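PDB 2EL7: tryptophanyl-tRNA synthetase from Thermus thermophilus, which probably joins tryptophan to its cognate tRNA at the expense of ATP, as a homodimeric class I aminoacyl-tRNA synthetase. Local coordinates for residues L5-G17 against L58-I70. Residues are numbered along the deposited sequence; the frame is centred on the assembly and turned at random.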
loop_
_atom_site.group_PDB
_atom_site.type_symbol
_atom_site.label_atom_id
_atom_site.label_comp_id
_atom_site.label_asym_id
_atom_site.label_seq_id
_atom_site.Cartn_x
_atom_site.Cartn_y
_atom_site.Cartn_z
ATOM N N LEU A 5 -12.531 2.407 -16.500
ATOM C CA LEU A 5 -12.624 2.382 -15.059
ATOM C C LEU A 5 -13.103 3.756 -14.638
ATOM O O LEU A 5 -12.442 4.763 -14.920
ATOM C CB LEU A 5 -11.287 2.091 -14.386
ATOM C CG LEU A 5 -11.485 2.168 -12.851
ATOM C CD1 LEU A 5 -12.306 0.981 -12.331
ATOM C CD2 LEU A 5 -10.154 2.201 -12.151
ATOM N N SER A 6 -14.261 3.810 -13.988
ATOM C CA SER A 6 -14.795 5.092 -13.528
ATOM C C SER A 6 -14.918 5.114 -12.007
ATOM O O SER A 6 -15.511 4.215 -11.415
ATOM C CB SER A 6 -16.157 5.370 -14.178
ATOM O OG SER A 6 -16.064 5.328 -15.603
ATOM N N GLY A 7 -14.360 6.150 -11.388
ATOM C CA GLY A 7 -14.396 6.276 -9.947
ATOM C C GLY A 7 -15.604 7.009 -9.413
ATOM O O GLY A 7 -15.923 8.121 -9.858
ATOM N N ILE A 8 -16.271 6.378 -8.443
ATOM C CA ILE A 8 -17.456 6.923 -7.794
ATOM C C ILE A 8 -17.133 7.275 -6.339
ATOM O O ILE A 8 -16.663 6.426 -5.568
ATOM C CB ILE A 8 -18.598 5.891 -7.816
ATOM C CG1 ILE A 8 -19.145 5.762 -9.238
ATOM C CG2 ILE A 8 -19.717 6.285 -6.821
ATOM C CD1 ILE A 8 -20.276 4.757 -9.339
ATOM N N GLN A 9 -17.387 8.520 -5.954
ATOM C CA GLN A 9 -17.109 8.902 -4.568
ATOM C C GLN A 9 -18.072 8.194 -3.608
ATOM O O GLN A 9 -19.255 8.018 -3.914
ATOM C CB GLN A 9 -17.195 10.426 -4.414
ATOM C CG GLN A 9 -16.124 11.141 -5.209
ATOM C CD GLN A 9 -14.741 10.580 -4.917
ATOM O OE1 GLN A 9 -14.376 10.395 -3.748
ATOM N NE2 GLN A 9 -13.960 10.301 -5.972
ATOM N N PRO A 10 -17.573 7.782 -2.430
ATOM C CA PRO A 10 -18.389 7.093 -1.425
ATOM C C PRO A 10 -19.396 8.053 -0.742
ATOM O O PRO A 10 -19.167 8.533 0.378
ATOM C CB PRO A 10 -17.337 6.555 -0.468
ATOM C CG PRO A 10 -16.340 7.657 -0.444
ATOM C CD PRO A 10 -16.214 8.032 -1.914
ATOM N N SER A 11 -20.498 8.340 -1.430
ATOM C CA SER A 11 -21.509 9.258 -0.900
ATOM C C SER A 11 -22.866 9.081 -1.571
ATOM O O SER A 11 -22.941 8.848 -2.774
ATOM C CB SER A 11 -21.053 10.706 -1.104
ATOM O OG SER A 11 -22.167 11.586 -1.115
ATOM N N GLY A 12 -23.939 9.217 -0.798
ATOM C CA GLY A 12 -25.268 9.085 -1.379
ATOM C C GLY A 12 -25.890 10.409 -1.819
ATOM O O GLY A 12 -27.084 10.467 -2.076
ATOM N N GLU A 13 -25.102 11.474 -1.915
ATOM C CA GLU A 13 -25.632 12.786 -2.319
ATOM C C GLU A 13 -25.334 13.131 -3.777
ATOM O O GLU A 13 -24.335 13.789 -4.075
ATOM C CB GLU A 13 -25.038 13.891 -1.440
ATOM C CG GLU A 13 -25.114 13.624 0.053
ATOM C CD GLU A 13 -26.537 13.645 0.568
ATOM O OE1 GLU A 13 -27.244 14.642 0.303
ATOM O OE2 GLU A 13 -26.946 12.673 1.241
ATOM N N ILE A 14 -26.203 12.708 -4.682
ATOM C CA ILE A 14 -26.011 12.999 -6.097
ATOM C C ILE A 14 -26.916 14.185 -6.446
ATOM O O ILE A 14 -28.114 14.155 -6.146
ATOM C CB ILE A 14 -26.421 11.775 -6.991
ATOM C CG1 ILE A 14 -25.865 10.473 -6.399
ATOM C CG2 ILE A 14 -25.928 11.972 -8.431
ATOM C CD1 ILE A 14 -24.385 10.520 -6.049
ATOM N N HIS A 15 -26.356 15.226 -7.061
ATOM C CA HIS A 15 -27.168 16.379 -7.450
ATOM C C HIS A 15 -27.334 16.442 -8.971
ATOM O O HIS A 15 -26.710 15.663 -9.694
ATOM C CB HIS A 15 -26.591 17.682 -6.882
ATOM C CG HIS A 15 -25.137 17.881 -7.158
ATOM N ND1 HIS A 15 -24.635 18.024 -8.433
ATOM C CD2 HIS A 15 -24.079 18.018 -6.321
ATOM C CE1 HIS A 15 -23.333 18.246 -8.371
ATOM N NE2 HIS A 15 -22.970 18.248 -7.101
ATOM N N ILE A 16 -28.179 17.346 -9.459
ATOM C CA ILE A 16 -28.434 17.411 -10.889
ATOM C C ILE A 16 -27.209 17.799 -11.675
ATOM O O ILE A 16 -27.189 17.698 -12.913
ATOM C CB ILE A 16 -29.584 18.397 -11.217
ATOM C CG1 ILE A 16 -29.181 19.827 -10.874
ATOM C CG2 ILE A 16 -30.850 17.988 -10.458
ATOM C CD1 ILE A 16 -30.185 20.844 -11.355
ATOM N N GLY A 17 -26.195 18.258 -10.947
ATOM C CA GLY A 17 -24.943 18.643 -11.570
ATOM C C GLY A 17 -24.223 17.360 -11.944
ATOM O O GLY A 17 -23.740 17.214 -13.067
ATOM N N LEU A 58 -19.123 5.439 7.247
ATOM C CA LEU A 58 -18.660 5.110 5.885
ATOM C C LEU A 58 -19.281 3.906 5.193
ATOM O O LEU A 58 -19.518 3.938 3.994
ATOM C CB LEU A 58 -17.136 4.963 5.873
ATOM C CG LEU A 58 -16.377 4.673 4.574
ATOM C CD1 LEU A 58 -16.660 5.748 3.549
ATOM C CD2 LEU A 58 -14.880 4.607 4.892
ATOM N N ALA A 59 -19.530 2.837 5.934
ATOM C CA ALA A 59 -20.151 1.653 5.346
ATOM C C ALA A 59 -21.508 2.041 4.730
ATOM O O ALA A 59 -21.796 1.728 3.567
ATOM C CB ALA A 59 -20.328 0.566 6.421
ATOM N N GLN A 60 -22.327 2.750 5.505
ATOM C CA GLN A 60 -23.627 3.183 5.012
ATOM C C GLN A 60 -23.487 4.125 3.817
ATOM O O GLN A 60 -24.244 3.996 2.850
ATOM C CB GLN A 60 -24.431 3.879 6.110
ATOM C CG GLN A 60 -25.882 4.282 5.712
ATOM C CD GLN A 60 -26.745 3.077 5.255
ATOM O OE1 GLN A 60 -26.548 1.947 5.727
ATOM N NE2 GLN A 60 -27.717 3.326 4.344
ATOM N N ARG A 61 -22.538 5.066 3.874
ATOM C CA ARG A 61 -22.357 5.998 2.762
ATOM C C ARG A 61 -21.901 5.264 1.500
ATOM O O ARG A 61 -22.246 5.659 0.386
ATOM C CB ARG A 61 -21.340 7.093 3.107
ATOM C CG ARG A 61 -21.953 8.315 3.771
ATOM C CD ARG A 61 -20.972 8.970 4.703
ATOM N NE ARG A 61 -19.727 9.313 4.035
ATOM C CZ ARG A 61 -18.538 9.272 4.631
ATOM N NH1 ARG A 61 -18.454 8.894 5.905
ATOM N NH2 ARG A 61 -17.438 9.613 3.963
ATOM N N THR A 62 -21.142 4.190 1.678
ATOM C CA THR A 62 -20.663 3.439 0.536
ATOM C C THR A 62 -21.800 2.686 -0.105
ATOM O O THR A 62 -21.892 2.608 -1.332
ATOM C CB THR A 62 -19.586 2.454 0.951
ATOM O OG1 THR A 62 -18.453 3.181 1.446
ATOM C CG2 THR A 62 -19.184 1.558 -0.212
ATOM N N PHE A 63 -22.685 2.154 0.737
ATOM C CA PHE A 63 -23.825 1.389 0.252
ATOM C C PHE A 63 -24.827 2.303 -0.456
ATOM O O PHE A 63 -25.434 1.901 -1.452
ATOM C CB PHE A 63 -24.500 0.667 1.426
ATOM C CG PHE A 63 -25.843 0.097 1.089
ATOM C CD1 PHE A 63 -25.948 -1.132 0.470
ATOM C CD2 PHE A 63 -26.999 0.842 1.316
ATOM C CE1 PHE A 63 -27.187 -1.609 0.070
ATOM C CE2 PHE A 63 -28.234 0.377 0.922
ATOM C CZ PHE A 63 -28.328 -0.855 0.294
ATOM N N GLU A 64 -25.010 3.520 0.072
ATOM C CA GLU A 64 -25.933 4.487 -0.523
ATOM C C GLU A 64 -25.374 4.967 -1.852
ATOM O O GLU A 64 -26.131 5.231 -2.769
ATOM C CB GLU A 64 -26.169 5.680 0.416
ATOM C CG GLU A 64 -27.063 5.370 1.610
ATOM C CD GLU A 64 -27.158 6.523 2.617
ATOM O OE1 GLU A 64 -26.423 7.529 2.465
ATOM O OE2 GLU A 64 -27.968 6.420 3.575
ATOM N N ALA A 65 -24.048 5.082 -1.947
ATOM C CA ALA A 65 -23.386 5.494 -3.188
ATOM C C ALA A 65 -23.790 4.530 -4.292
ATOM O O ALA A 65 -24.092 4.938 -5.413
ATOM C CB ALA A 65 -21.866 5.479 -3.025
ATOM N N ALA A 66 -23.791 3.243 -3.977
ATOM C CA ALA A 66 -24.182 2.249 -4.959
ATOM C C ALA A 66 -25.664 2.380 -5.271
ATOM O O ALA A 66 -26.074 2.390 -6.432
ATOM C CB ALA A 66 -23.883 0.832 -4.444
ATOM N N LEU A 67 -26.473 2.476 -4.230
ATOM C CA LEU A 67 -27.905 2.575 -4.430
ATOM C C LEU A 67 -28.286 3.757 -5.296
ATOM O O LEU A 67 -28.982 3.599 -6.295
ATOM C CB LEU A 67 -28.640 2.663 -3.084
ATOM C CG LEU A 67 -30.182 2.700 -3.119
ATOM C CD1 LEU A 67 -30.696 2.262 -1.764
ATOM C CD2 LEU A 67 -30.706 4.119 -3.476
ATOM N N VAL A 68 -27.825 4.938 -4.931
ATOM C CA VAL A 68 -28.213 6.104 -5.703
ATOM C C VAL A 68 -27.692 6.123 -7.141
ATOM O O VAL A 68 -28.409 6.543 -8.051
ATOM C CB VAL A 68 -27.832 7.415 -4.982
ATOM C CG1 VAL A 68 -28.344 8.596 -5.798
ATOM C CG2 VAL A 68 -28.466 7.447 -3.587
ATOM N N ASN A 69 -26.470 5.669 -7.358
ATOM C CA ASN A 69 -25.954 5.646 -8.713
ATOM C C ASN A 69 -26.675 4.604 -9.545
ATOM O O ASN A 69 -26.860 4.779 -10.745
ATOM C CB ASN A 69 -24.452 5.414 -8.712
ATOM C CG ASN A 69 -23.693 6.688 -8.462
ATOM O OD1 ASN A 69 -23.625 7.538 -9.325
ATOM N ND2 ASN A 69 -23.158 6.842 -7.263
ATOM N N ILE A 70 -27.093 3.514 -8.918
ATOM C CA ILE A 70 -27.859 2.529 -9.652
ATOM C C ILE A 70 -29.224 3.180 -9.938
ATOM O O ILE A 70 -29.767 3.025 -11.030
ATOM C CB ILE A 70 -28.053 1.251 -8.842
ATOM C CG1 ILE A 70 -26.710 0.527 -8.724
ATOM C CG2 ILE A 70 -29.107 0.356 -9.504
ATOM C CD1 ILE A 70 -26.731 -0.679 -7.788
HETATM O O HOH W 1 -21.620 8.925 -5.207
#
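A65 sets its methyl against the backbone of the HIGH loop, CB lying 3.5 Å from S11 N, and makes a bent CA-H...O contact with S11 O (CA to O 3.4 Å). The example illustrates how a loop that probably binds ATP can rest on a helix without a direct hydrogen bond to it. N69 is held within its own helix: with CG beside its backbone N (chi1 -82°), ND2 donates to A65 O at 2.8 Å, sharing that carbonyl with N69 N, which arrives from the other face. This bond, 12° out of the amide plane, helps fix the amide's rotation. I8 approaches N69 from the opposite direction, its CG2 3.5 Å from ND2. A water forms the polar bridge, bonding Q9 O and S11 O and, weakly, N69 ND2. Further along, I14 slides past V68, whose CG2 lies 3.6 Å from G12 O, and G12 CA packs on E64 CB. At the other end P10 lays CB near T62 OG1 and L58 CD1, which also sits over one face of the R61 guanidinium, toward its rim. The loop links strand 4-8 to helix 16-33, whose W26 touches I8 and N69; helix 55-72 meets strand 37-41 through T62 and A66.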